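Local coordinates for 35 kDa hemin binding protein (Porphyromonas gingivalis, PDB 5Y1A) that probably binds hemin and combines a thioredoxin domain with a beta-sandwich domain in a cargo protein of the type IX secretion system, at residues A[38-43]-A[132-137]; A[100-105]-A[109-114]; A[163-168]-A[247-252]. All coordinates share one frame; numbering follows the deposited sequence.

Contact 1. Residues A[38-43]-A[132-137]; sequences VVLEVF and NKIMKG
Ile-134 is the first residue of helix segment 132-137 to touch strand segment 38-43. Ile-134 CD1 lies 4.1 Å from Leu-40 CD1. The side chains cross at about a right angle and meet through these end methyls. In Ile-134, CG1 is anti to the carbonyl carbon (chi1 -66°), and CD1 extends from it to Leu-40. Both residues also touch Val-73 on the neighbouring parallel strand, so the pair belongs to a larger apolar patch. The backbone of Ile-134 takes part as well: Ile-134 O is 4.0 Å from Val-38 CG2. This is helix-on-sheet packing in the thioredoxin fold. Helix 127-138 covers one face of the mixed sheet, and strand 34-44 is a central strand there, paired with 73-79 on one side and 109-112 on the other. The segment axes come within 8.9 Å at an angle of 133°. One helical turn after Ile-134, Gly-137 brings bare backbone to the strand. Val-38 points at it, and Val-38 CG2 sits 3.7 Å from Gly-137 C. Val-38 CG2 is also 4.0 Å from Gly-137 O. That carbonyl is also hydrogen-bonded by Lys-36 NZ, from the start of the same strand. The CA atoms of Val-38 and Gly-137 are only 6.2 Å apart. Val-38 also packs on Val-112 of strand 109-112 and on Cys-113 in the loop after it.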
ATOM      1  N   VAL A  38     -11.516   3.473  10.277  1.00 11.56           N
ATOM      2  CA  VAL A  38     -10.467   4.005  11.130  1.00 10.78           C
ATOM      3  C   VAL A  38      -9.127   3.572  10.570  1.00 10.83           C
ATOM      4  O   VAL A  38      -8.948   2.412  10.242  1.00 12.36           O
ATOM      5  CB  VAL A  38     -10.636   3.512  12.585  1.00 10.20           C
ATOM      6  CG1 VAL A  38      -9.295   3.699  13.387  1.00 10.34           C
ATOM      7  CG2 VAL A  38     -11.729   4.293  13.277  1.00 10.12           C
ATOM      8  N   VAL A  39      -8.203   4.524  10.449  1.00 10.60           N
ATOM      9  CA  VAL A  39      -6.808   4.248  10.090  1.00 10.48           C
ATOM     10  C   VAL A  39      -5.937   4.320  11.341  1.00  9.69           C
ATOM     11  O   VAL A  39      -6.065   5.243  12.141  1.00 11.01           O
ATOM     12  CB  VAL A  39      -6.310   5.295   9.028  1.00 10.25           C
ATOM     13  CG1 VAL A  39      -4.798   5.173   8.775  1.00 11.44           C
ATOM     14  CG2 VAL A  39      -7.101   5.149   7.731  1.00  9.94           C
ATOM     15  N   LEU A  40      -5.068   3.329  11.520  1.00  9.13           N
ATOM     16  CA  LEU A  40      -4.056   3.369  12.578  1.00  9.62           C
ATOM     17  C   LEU A  40      -2.720   3.501  11.879  1.00 10.04           C
ATOM     18  O   LEU A  40      -2.488   2.802  10.888  1.00 11.20           O
ATOM     19  CB  LEU A  40      -4.090   2.084  13.420  1.00 10.85           C
ATOM     20  CG  LEU A  40      -5.454   1.686  14.024  1.00 11.30           C
ATOM     21  CD1 LEU A  40      -5.287   0.447  14.915  1.00 11.76           C
ATOM     22  CD2 LEU A  40      -6.042   2.858  14.822  1.00 12.51           C
ATOM     23  N   GLU A  41      -1.884   4.441  12.331  1.00  9.10           N
ATOM     24  CA  GLU A  41      -0.477   4.518  11.883  1.00  8.32           C
ATOM     25  C   GLU A  41       0.390   4.142  13.066  1.00  9.04           C
ATOM     26  O   GLU A  41       0.367   4.815  14.091  1.00  8.32           O
ATOM     27  CB  GLU A  41      -0.152   5.921  11.303  1.00  7.90           C
ATOM     28  CG  GLU A  41      -0.917   6.130   9.978  1.00  8.06           C
ATOM     29  CD  GLU A  41      -0.877   7.562   9.490  1.00 10.54           C
ATOM     30  OE1 GLU A  41      -1.351   8.425  10.248  1.00 11.02           O
ATOM     31  OE2 GLU A  41      -0.367   7.813   8.367  1.00 10.87           O
ATOM     32  N   VAL A  42       1.105   3.019  12.930  1.00  8.10           N
ATOM     33  CA  VAL A  42       1.952   2.496  13.989  1.00  8.57           C
ATOM     34  C   VAL A  42       3.424   2.716  13.664  1.00  8.78           C
ATOM     35  O   VAL A  42       3.888   2.427  12.551  1.00  9.95           O
ATOM     36  CB  VAL A  42       1.746   0.986  14.171  1.00  8.48           C
ATOM     37  CG1 VAL A  42       2.556   0.478  15.429  1.00  7.79           C
ATOM     38  CG2 VAL A  42       0.241   0.688  14.232  1.00  9.06           C
ATOM     39  N   PHE A  43       4.163   3.192  14.664  1.00  9.06           N
ATOM     40  CA  PHE A  43       5.571   3.580  14.474  1.00  9.06           C
ATOM     41  C   PHE A  43       6.487   2.540  15.095  1.00  9.29           C
ATOM     42  O   PHE A  43       6.387   2.232  16.277  1.00  9.57           O
ATOM     43  CB  PHE A  43       5.765   4.993  15.046  1.00  9.00           C
ATOM     44  CG  PHE A  43       4.706   5.930  14.566  1.00  9.65           C
ATOM     45  CD1 PHE A  43       4.552   6.183  13.197  1.00  8.69           C
ATOM     46  CD2 PHE A  43       3.802   6.510  15.462  1.00  8.02           C
ATOM     47  CE1 PHE A  43       3.483   6.992  12.741  1.00  9.99           C
ATOM     48  CE2 PHE A  43       2.746   7.331  15.005  1.00 11.26           C
ATOM     49  CZ  PHE A  43       2.607   7.580  13.657  1.00 10.03           C
ATOM     50  N   ASN A 132     -10.380   1.086  23.168  1.00 15.79           N
ATOM     51  CA  ASN A 132     -11.057   2.334  23.523  1.00 16.10           C
ATOM     52  C   ASN A 132     -10.611   3.517  22.656  1.00 15.75           C
ATOM     53  O   ASN A 132     -11.449   4.326  22.227  1.00 15.47           O
ATOM     54  CB  ASN A 132     -10.881   2.658  25.005  1.00 16.54           C
ATOM     55  CG  ASN A 132     -11.698   1.715  25.936  1.00 19.86           C
ATOM     56  OD1 ASN A 132     -11.457   1.678  27.132  1.00 25.37           O
ATOM     57  ND2 ASN A 132     -12.630   0.963  25.379  1.00 22.97           N
ATOM     58  N   LYS A 133      -9.312   3.591  22.370  1.00 15.33           N
ATOM     59  CA  LYS A 133      -8.778   4.617  21.446  1.00 15.18           C
ATOM     60  C   LYS A 133      -9.359   4.436  20.045  1.00 14.66           C
ATOM     61  O   LYS A 133      -9.759   5.425  19.401  1.00 13.98           O
ATOM     62  CB  LYS A 133      -7.237   4.577  21.401  1.00 15.30           C
ATOM     63  CG  LYS A 133      -6.518   5.447  22.450  1.00 15.45           C
ATOM     64  CD  LYS A 133      -4.992   5.396  22.237  1.00 16.95           C
ATOM     65  CE  LYS A 133      -4.283   6.475  23.009  1.00 20.54           C
ATOM     66  NZ  LYS A 133      -2.819   6.537  22.712  1.00 21.96           N
ATOM     67  N   ILE A 134      -9.430   3.183  19.576  1.00 13.96           N
ATOM     68  CA  ILE A 134     -10.032   2.879  18.271  1.00 13.76           C
ATOM     69  C   ILE A 134     -11.501   3.311  18.235  1.00 14.62           C
ATOM     70  O   ILE A 134     -11.950   3.935  17.278  1.00 14.16           O
ATOM     71  CB  ILE A 134      -9.925   1.385  17.933  1.00 14.03           C
ATOM     72  CG1 ILE A 134      -8.444   0.989  17.736  1.00 12.47           C
ATOM     73  CG2 ILE A 134     -10.807   1.041  16.736  1.00 14.44           C
ATOM     74  CD1 ILE A 134      -8.191  -0.582  17.582  1.00 13.18           C
ATOM     75  N   MET A 135     -12.238   3.008  19.300  1.00 14.90           N
ATOM     76  CA  MET A 135     -13.661   3.339  19.328  1.00 16.04           C
ATOM     77  C   MET A 135     -13.881   4.853  19.344  1.00 16.40           C
ATOM     78  O   MET A 135     -14.851   5.351  18.760  1.00 17.17           O
ATOM     79  CB  MET A 135     -14.385   2.594  20.466  1.00 16.39           C
ATOM     80  CG  MET A 135     -14.541   1.086  20.171  1.00 15.48           C
ATOM     81  SD  MET A 135     -15.400   0.603  18.662  1.00 17.65           S
ATOM     82  CE  MET A 135     -16.973   1.435  18.819  1.00 22.02           C
ATOM     83  N   LYS A 136     -12.960   5.578  19.965  0.50 16.82           N
ATOM     84  CA  LYS A 136     -12.984   7.032  19.948  0.50 17.44           C
ATOM     85  C   LYS A 136     -12.790   7.525  18.511  0.50 17.37           C
ATOM     86  O   LYS A 136     -13.445   8.473  18.067  0.50 17.16           O
ATOM     87  CB  LYS A 136     -11.881   7.566  20.855  0.50 18.05           C
ATOM     88  CG  LYS A 136     -12.057   9.002  21.314  0.50 18.88           C
ATOM     89  CD  LYS A 136     -11.415   9.181  22.689  0.50 21.16           C
ATOM     90  CE  LYS A 136     -10.648  10.485  22.808  0.50 21.69           C
ATOM     91  NZ  LYS A 136     -11.376  11.658  22.244  0.50 23.94           N
ATOM     92  N   GLY A 137     -11.901   6.854  17.790  1.00 17.60           N
ATOM     93  CA  GLY A 137     -11.693   7.112  16.357  1.00 17.34           C
ATOM     94  C   GLY A 137     -12.961   6.912  15.553  1.00 17.65           C
ATOM     95  O   GLY A 137     -13.244   7.691  14.638  1.00 16.75           O
TER

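Contact 2. Residues A[100-105]-A[109-114]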
ATOM      1  N   GLN A 100       6.909  15.367  12.624  1.00  9.65           N
ATOM      2  CA  GLN A 100       6.656  16.807  12.644  1.00 10.86           C
ATOM      3  C   GLN A 100       5.215  17.132  13.091  1.00 10.75           C
ATOM      4  O   GLN A 100       4.988  18.057  13.877  1.00 12.72           O
ATOM      5  CB  GLN A 100       6.959  17.421  11.277  1.00 10.37           C
ATOM      6  CG  GLN A 100       6.849  18.967  11.265  1.00 13.89           C
ATOM      7  CD  GLN A 100       7.734  19.643  12.324  1.00 17.47           C
ATOM      8  OE1 GLN A 100       8.922  19.312  12.465  1.00 17.90           O
ATOM      9  NE2 GLN A 100       7.159  20.603  13.067  1.00 18.72           N
ATOM     10  N   THR A 101       4.257  16.346  12.629  1.00 10.30           N
ATOM     11  CA  THR A 101       2.857  16.569  12.924  1.00 10.06           C
ATOM     12  C   THR A 101       2.422  16.130  14.320  1.00 10.55           C
ATOM     13  O   THR A 101       1.704  16.872  15.035  1.00 10.71           O
ATOM     14  CB  THR A 101       1.998  15.866  11.821  1.00  9.42           C
ATOM     15  OG1 THR A 101       2.315  16.477  10.573  1.00 11.61           O
ATOM     16  CG2 THR A 101       0.478  16.003  12.092  1.00 11.06           C
ATOM     17  N   LEU A 102       2.875  14.952  14.725  1.00 10.27           N
ATOM     18  CA  LEU A 102       2.337  14.302  15.920  1.00  9.96           C
ATOM     19  C   LEU A 102       3.267  14.296  17.141  1.00 10.32           C
ATOM     20  O   LEU A 102       2.798  14.227  18.303  1.00 10.29           O
ATOM     21  CB  LEU A 102       1.929  12.858  15.578  1.00  8.99           C
ATOM     22  CG  LEU A 102       0.908  12.678  14.462  1.00 10.24           C
ATOM     23  CD1 LEU A 102       0.923  11.200  14.052  1.00 10.98           C
ATOM     24  CD2 LEU A 102      -0.481  13.069  14.986  1.00 11.42           C
ATOM     25  N   GLY A 103       4.575  14.371  16.885  1.00 11.03           N
ATOM     26  CA  GLY A 103       5.565  14.335  17.961  1.00 11.29           C
ATOM     27  C   GLY A 103       5.680  12.904  18.487  1.00 12.18           C
ATOM     28  O   GLY A 103       5.138  12.585  19.541  1.00 12.73           O
ATOM     29  N   ILE A 104       6.403  12.069  17.747  1.00 11.54           N
ATOM     30  CA  ILE A 104       6.553  10.628  18.042  1.00 11.57           C
ATOM     31  C   ILE A 104       7.795  10.422  18.900  1.00 12.40           C
ATOM     32  O   ILE A 104       8.905  10.529  18.410  1.00 13.27           O
ATOM     33  CB  ILE A 104       6.678   9.823  16.706  1.00 12.02           C
ATOM     34  CG1 ILE A 104       5.417  10.080  15.869  1.00 10.39           C
ATOM     35  CG2 ILE A 104       6.894   8.300  16.985  1.00 11.91           C
ATOM     36  CD1 ILE A 104       5.514   9.670  14.389  1.00 11.25           C
ATOM     37  N   PRO A 105       7.591  10.110  20.187  1.00 13.38           N
ATOM     38  CA  PRO A 105       8.683  10.149  21.173  1.00 14.54           C
ATOM     39  C   PRO A 105       9.563   8.888  21.231  1.00 14.27           C
ATOM     40  O   PRO A 105      10.673   8.953  21.744  1.00 15.61           O
ATOM     41  CB  PRO A 105       7.932  10.318  22.493  1.00 14.42           C
ATOM     42  CG  PRO A 105       6.613   9.595  22.288  1.00 15.59           C
ATOM     43  CD  PRO A 105       6.285   9.768  20.801  1.00 14.12           C
ATOM     44  N   THR A 109       4.701   3.173  19.077  1.00  9.93           N
ATOM     45  CA  THR A 109       3.628   4.088  19.400  1.00  9.98           C
ATOM     46  C   THR A 109       2.675   4.068  18.209  1.00 10.15           C
ATOM     47  O   THR A 109       2.960   3.446  17.183  1.00  9.40           O
ATOM     48  CB  THR A 109       4.163   5.555  19.655  1.00  9.34           C
ATOM     49  OG1 THR A 109       5.138   5.902  18.661  1.00 10.67           O
ATOM     50  CG2 THR A 109       4.792   5.689  21.039  1.00 11.55           C
ATOM     51  N   PHE A 110       1.516   4.709  18.353  1.00  9.79           N
ATOM     52  CA  PHE A 110       0.567   4.754  17.244  1.00  9.60           C
ATOM     53  C   PHE A 110      -0.343   5.953  17.330  1.00  9.97           C
ATOM     54  O   PHE A 110      -0.507   6.547  18.398  1.00 10.08           O
ATOM     55  CB  PHE A 110      -0.245   3.450  17.071  1.00  9.93           C
ATOM     56  CG  PHE A 110      -1.512   3.316  17.951  1.00 12.04           C
ATOM     57  CD1 PHE A 110      -2.677   2.766  17.389  1.00 13.50           C
ATOM     58  CD2 PHE A 110      -1.528   3.680  19.299  1.00 12.62           C
ATOM     59  CE1 PHE A 110      -3.839   2.585  18.155  1.00 13.84           C
ATOM     60  CE2 PHE A 110      -2.715   3.508  20.078  1.00 13.77           C
ATOM     61  CZ  PHE A 110      -3.843   2.938  19.497  1.00 13.39           C
ATOM     62  N   SER A 111      -0.914   6.276  16.178  1.00  9.52           N
ATOM     63  CA  SER A 111      -1.866   7.368  16.033  1.00  9.36           C
ATOM     64  C   SER A 111      -3.189   6.820  15.478  1.00 10.02           C
ATOM     65  O   SER A 111      -3.185   6.043  14.494  1.00  9.25           O
ATOM     66  CB  SER A 111      -1.294   8.392  15.061  1.00  9.46           C
ATOM     67  OG  SER A 111      -2.269   9.360  14.732  1.00 10.58           O
ATOM     68  N   VAL A 112      -4.298   7.250  16.091  1.00  9.46           N
ATOM     69  CA  VAL A 112      -5.643   6.906  15.616  1.00 10.66           C
ATOM     70  C   VAL A 112      -6.188   8.050  14.753  1.00 10.52           C
ATOM     71  O   VAL A 112      -6.500   9.129  15.271  1.00 11.27           O
ATOM     72  CB  VAL A 112      -6.626   6.610  16.794  1.00 11.16           C
ATOM     73  CG1 VAL A 112      -7.980   6.173  16.225  1.00 11.86           C
ATOM     74  CG2 VAL A 112      -6.058   5.482  17.664  1.00 11.48           C
ATOM     75  N   CYS A 113      -6.248   7.815  13.439  1.00 10.02           N
ATOM     76  CA  CYS A 113      -6.750   8.792  12.478  1.00 10.25           C
ATOM     77  C   CYS A 113      -6.087  10.170  12.630  1.00  9.56           C
ATOM     78  O   CYS A 113      -6.748  11.181  12.392  1.00  9.92           O
ATOM     79  CB  CYS A 113      -8.276   8.966  12.610  1.00 10.44           C
ATOM     80  SG  CYS A 113      -9.224   7.445  12.322  1.00 14.78           S
ATOM     81  N   ARG A 114      -4.807  10.205  13.036  1.00  8.48           N
ATOM     82  CA  ARG A 114      -4.086  11.471  13.291  1.00  8.50           C
ATOM     83  C   ARG A 114      -4.885  12.450  14.134  1.00  9.48           C
ATOM     84  O   ARG A 114      -4.824  13.676  13.928  1.00  9.52           O
ATOM     85  CB  ARG A 114      -3.690  12.142  11.959  1.00  8.31           C
ATOM     86  CG  ARG A 114      -2.840  11.195  11.054  1.00  8.08           C
ATOM     87  CD  ARG A 114      -2.555  11.853   9.708  1.00  7.13           C
ATOM     88  NE  ARG A 114      -1.768  10.937   8.873  1.00  8.11           N
ATOM     89  CZ  ARG A 114      -1.317  11.216   7.653  1.00  7.15           C
ATOM     90  NH1 ARG A 114      -1.590  12.401   7.069  1.00  8.76           N
ATOM     91  NH2 ARG A 114      -0.606  10.301   6.998  1.00  7.62           N
TER
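Leu-102, at the C-terminal end of helix 89-102, packs on Ser-111 of strand 109-112. This is the helix-to-strand connection of the thioredoxin fold. In thioredoxins the loop here carries the cis-proline, just ahead of the strand that runs antiparallel to the central one. From CA, the Leu-102 side chain points toward the strand. CB stays short of the other segment. CG is anti to the carbonyl carbon (chi1 -58°) and carries both methyls over to the other segment. Leu-102 CD1 lies 3.7 Å from Ser-111 CB, and Ser-111 OG is equally near. Leu-102 CD2 is 4.1 Å from Ser-111 OG. Close by, Leu-102 CD2 is also 4.3 Å from Arg-114 CA. The leucine thus fills the angle between the strand and the turn that follows it. Ser-111 OG is hydrogen-bonded to Glu-116 OE1. Arg-114 sends its guanidinium away to a salt bridge with Glu-41 on the central strand. After Leu-102 the helix stops at Gly-103, whose positive phi (75°) turns the chain. Ile-104 then meets Thr-109 at a slant through CG2, and it also packs on Phe-43, Phe-95 and Leu-98. Farther along, Pro-105 CD is 4.4 Å from Thr-109 CG2, at the more exposed margin. Thr-109 OG1 is hydrogen-bonded to Gly-106 O within the connecting loop, and the methyl Ile-104 CG2 sits 3.4 Å from that same OG1.

Contact 3. Residues A[163-168]-A[247-252]; sequences ATFTGK and VLAFVH
Two sheets of the beta-sandwich domain meet here, face to face. Such packing is characteristic of immunoglobulin-like domains. Strand 161-169 belongs to one sheet, between 145-153 and 228-235. Strand 245-252 belongs to the other, between 179-186 and 263-270. The strands touch through side chains that point into the space between the sheets, and Phe-165 carries most of the contact. The nearest CA atoms are those of Phe-165 and Ala-249, 7.5 Å apart. In Phe-165, CG is anti to the carbonyl carbon (chi1 -51°), which sends the ring slantwise toward the Val-247 end of the strand. The CB of Ala-249 approaches the ring obliquely, 3.6 Å from Phe-165 CD1 and as near to CE1. Val-247, two residues earlier on the same strand face, reaches the far end of the ring. Phe-165 and Val-247 cross at about a right angle. Leu-180, Ala-182, Val-147 and Leu-149 also touch the ring, so Phe-165 is enclosed by residues of both sheets. The neighbours on strand 245-252 face elsewhere. Leu-248 points away and packs on Ala-266 and Gln-268, and Phe-250 makes an edge-to-face stack with Tyr-183. Within Phe-165's own strand, Ala-163 O lies above one ring face, offset toward the rim. Val-247 CG1, anti to its own backbone N, sits near the ring plane at the edge, 4.1 Å from Phe-165 CE1.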
ATOM      1  N   ALA A 163      -4.734   2.444  -9.491  1.00 11.17           N
ATOM      2  CA  ALA A 163      -5.645   2.633  -8.373  1.00 11.48           C
ATOM      3  C   ALA A 163      -6.464   3.871  -8.693  1.00 12.37           C
ATOM      4  O   ALA A 163      -5.920   4.952  -8.948  1.00 13.32           O
ATOM      5  CB  ALA A 163      -4.868   2.802  -7.062  1.00 10.55           C
ATOM      6  N   THR A 164      -7.777   3.699  -8.735  1.00 11.79           N
ATOM      7  CA  THR A 164      -8.667   4.821  -8.970  1.00 12.24           C
ATOM      8  C   THR A 164      -9.442   5.056  -7.675  1.00 12.07           C
ATOM      9  O   THR A 164     -10.113   4.144  -7.167  1.00 12.78           O
ATOM     10  CB  THR A 164      -9.621   4.532 -10.139  1.00 12.64           C
ATOM     11  OG1 THR A 164      -8.839   4.255 -11.301  1.00 13.83           O
ATOM     12  CG2 THR A 164     -10.496   5.743 -10.412  1.00 14.00           C
ATOM     13  N   PHE A 165      -9.310   6.272  -7.134  1.00 12.40           N
ATOM     14  CA  PHE A 165      -9.926   6.649  -5.873  1.00 11.95           C
ATOM     15  C   PHE A 165     -11.023   7.615  -6.201  1.00 13.18           C
ATOM     16  O   PHE A 165     -10.772   8.659  -6.798  1.00 13.85           O
ATOM     17  CB  PHE A 165      -8.924   7.354  -4.949  1.00 11.64           C
ATOM     18  CG  PHE A 165      -7.644   6.608  -4.785  1.00 11.63           C
ATOM     19  CD1 PHE A 165      -7.649   5.349  -4.221  1.00 13.11           C
ATOM     20  CD2 PHE A 165      -6.444   7.119  -5.275  1.00 11.88           C
ATOM     21  CE1 PHE A 165      -6.468   4.634  -4.070  1.00 13.48           C
ATOM     22  CE2 PHE A 165      -5.249   6.395  -5.119  1.00 13.02           C
ATOM     23  CZ  PHE A 165      -5.278   5.144  -4.531  1.00 11.38           C
ATOM     24  N   THR A 166     -12.242   7.247  -5.848  1.00 14.19           N
ATOM     25  CA  THR A 166     -13.392   8.091  -6.128  1.00 14.38           C
ATOM     26  C   THR A 166     -14.146   8.254  -4.831  1.00 14.07           C
ATOM     27  O   THR A 166     -14.257   7.320  -4.045  1.00 13.73           O
ATOM     28  CB  THR A 166     -14.343   7.455  -7.187  1.00 15.32           C
ATOM     29  OG1 THR A 166     -14.757   6.162  -6.732  1.00 16.60           O
ATOM     30  CG2 THR A 166     -13.632   7.325  -8.558  1.00 14.87           C
ATOM     31  N   GLY A 167     -14.685   9.437  -4.615  1.00 13.36           N
ATOM     32  CA  GLY A 167     -15.395   9.652  -3.371  1.00 13.64           C
ATOM     33  C   GLY A 167     -16.226  10.902  -3.358  1.00 13.97           C
ATOM     34  O   GLY A 167     -16.431  11.551  -4.389  1.00 13.20           O
ATOM     35  N   LYS A 168     -16.732  11.240  -2.177  0.50 13.94           N
ATOM     36  CA  LYS A 168     -17.564  12.423  -2.008  0.50 14.04           C
ATOM     37  C   LYS A 168     -17.372  12.964  -0.614  0.50 14.01           C
ATOM     38  O   LYS A 168     -17.098  12.206   0.303  0.50 13.80           O
ATOM     39  CB  LYS A 168     -19.045  12.082  -2.192  0.50 14.29           C
ATOM     40  CG  LYS A 168     -19.518  12.100  -3.628  0.50 14.81           C
ATOM     41  CD  LYS A 168     -21.030  12.068  -3.696  0.50 16.20           C
ATOM     42  CE  LYS A 168     -21.524  12.413  -5.095  0.50 16.80           C
ATOM     43  NZ  LYS A 168     -20.903  11.540  -6.146  0.50 19.48           N
ATOM     44  N   VAL A 247      -3.972  -1.789  -0.990  1.00  9.92           N
ATOM     45  CA  VAL A 247      -3.825  -0.325  -1.173  1.00  9.39           C
ATOM     46  C   VAL A 247      -4.843   0.316  -0.257  1.00  9.77           C
ATOM     47  O   VAL A 247      -6.041  -0.037  -0.277  1.00  9.30           O
ATOM     48  CB  VAL A 247      -4.044   0.165  -2.620  1.00 10.42           C
ATOM     49  CG1 VAL A 247      -3.973   1.725  -2.689  1.00  9.82           C
ATOM     50  CG2 VAL A 247      -2.999  -0.456  -3.544  1.00  9.54           C
ATOM     51  N   LEU A 248      -4.348   1.223   0.567  1.00  9.27           N
ATOM     52  CA  LEU A 248      -5.170   2.013   1.475  1.00 10.04           C
ATOM     53  C   LEU A 248      -5.163   3.457   0.971  1.00 10.36           C
ATOM     54  O   LEU A 248      -4.087   4.014   0.671  1.00 11.48           O
ATOM     55  CB  LEU A 248      -4.545   1.966   2.874  1.00 10.07           C
ATOM     56  CG  LEU A 248      -5.039   2.979   3.930  1.00 11.41           C
ATOM     57  CD1 LEU A 248      -6.510   2.689   4.277  1.00 12.93           C
ATOM     58  CD2 LEU A 248      -4.212   2.869   5.161  1.00 10.98           C
ATOM     59  N   ALA A 249      -6.329   4.083   0.910  1.00 10.02           N
ATOM     60  CA  ALA A 249      -6.387   5.518   0.613  1.00  9.99           C
ATOM     61  C   ALA A 249      -7.198   6.195   1.682  1.00 10.33           C
ATOM     62  O   ALA A 249      -8.202   5.635   2.181  1.00 10.41           O
ATOM     63  CB  ALA A 249      -7.026   5.763  -0.750  1.00 10.54           C
ATOM     64  N   PHE A 250      -6.783   7.413   2.036  1.00  9.17           N
ATOM     65  CA  PHE A 250      -7.583   8.174   2.989  1.00  9.36           C
ATOM     66  C   PHE A 250      -7.628   9.673   2.696  1.00  9.35           C
ATOM     67  O   PHE A 250      -6.641  10.249   2.202  1.00  9.31           O
ATOM     68  CB  PHE A 250      -7.180   7.872   4.438  1.00  9.22           C
ATOM     69  CG  PHE A 250      -5.714   8.000   4.729  1.00  9.02           C
ATOM     70  CD1 PHE A 250      -5.174   9.223   5.169  1.00  8.37           C
ATOM     71  CD2 PHE A 250      -4.883   6.883   4.630  1.00  9.65           C
ATOM     72  CE1 PHE A 250      -3.799   9.331   5.489  1.00 10.27           C
ATOM     73  CE2 PHE A 250      -3.491   6.963   4.943  1.00 12.88           C
ATOM     74  CZ  PHE A 250      -2.958   8.202   5.377  1.00 10.64           C
ATOM     75  N   VAL A 251      -8.792  10.268   2.970  1.00  9.38           N
ATOM     76  CA  VAL A 251      -9.014  11.719   2.890  1.00  9.43           C
ATOM     77  C   VAL A 251      -8.716  12.329   4.265  1.00  9.42           C
ATOM     78  O   VAL A 251      -9.151  11.812   5.311  1.00  9.60           O
ATOM     79  CB  VAL A 251     -10.483  12.018   2.486  1.00 10.31           C
ATOM     80  CG1 VAL A 251     -10.712  13.516   2.373  1.00 11.67           C
ATOM     81  CG2 VAL A 251     -10.845  11.317   1.143  1.00 10.43           C
ATOM     82  N   HIS A 252      -7.947  13.415   4.284  1.00  9.02           N
ATOM     83  CA  HIS A 252      -7.503  13.967   5.552  1.00  9.16           C
ATOM     84  C   HIS A 252      -7.271  15.457   5.459  1.00 10.04           C
ATOM     85  O   HIS A 252      -7.065  16.002   4.364  1.00 10.16           O
ATOM     86  CB  HIS A 252      -6.219  13.242   6.022  1.00  8.68           C
ATOM     87  CG  HIS A 252      -5.059  13.323   5.058  1.00  7.80           C
ATOM     88  ND1 HIS A 252      -4.094  14.303   5.140  1.00  9.66           N
ATOM     89  CD2 HIS A 252      -4.678  12.508   4.041  1.00  9.01           C
ATOM     90  CE1 HIS A 252      -3.176  14.104   4.203  1.00 12.62           C
ATOM     91  NE2 HIS A 252      -3.515  13.022   3.515  1.00  8.14           N
TER

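Overall arrangement
From the N terminus, strand 34-44 supplies the first half of contact 1. The chain then passes through strand 73-79 and several helices. Contact 2 closes a short loop between helix 89-102 and strand 109-112. Helix 127-138 follows and closes contact 1, so contact 2 lies within its loop. The two meet in one sheet, where Phe-43 N probably hydrogen-bonds to Thr-109 O. Contact 3 comes later in the chain and crosses neither. It joins the two sheets of the sandwich. Its strand 247-252 also reaches the thioredoxin domain: Val-39 touches Leu-248 and Phe-250, and Arg-114 packs on Phe-250, so the two domains abut.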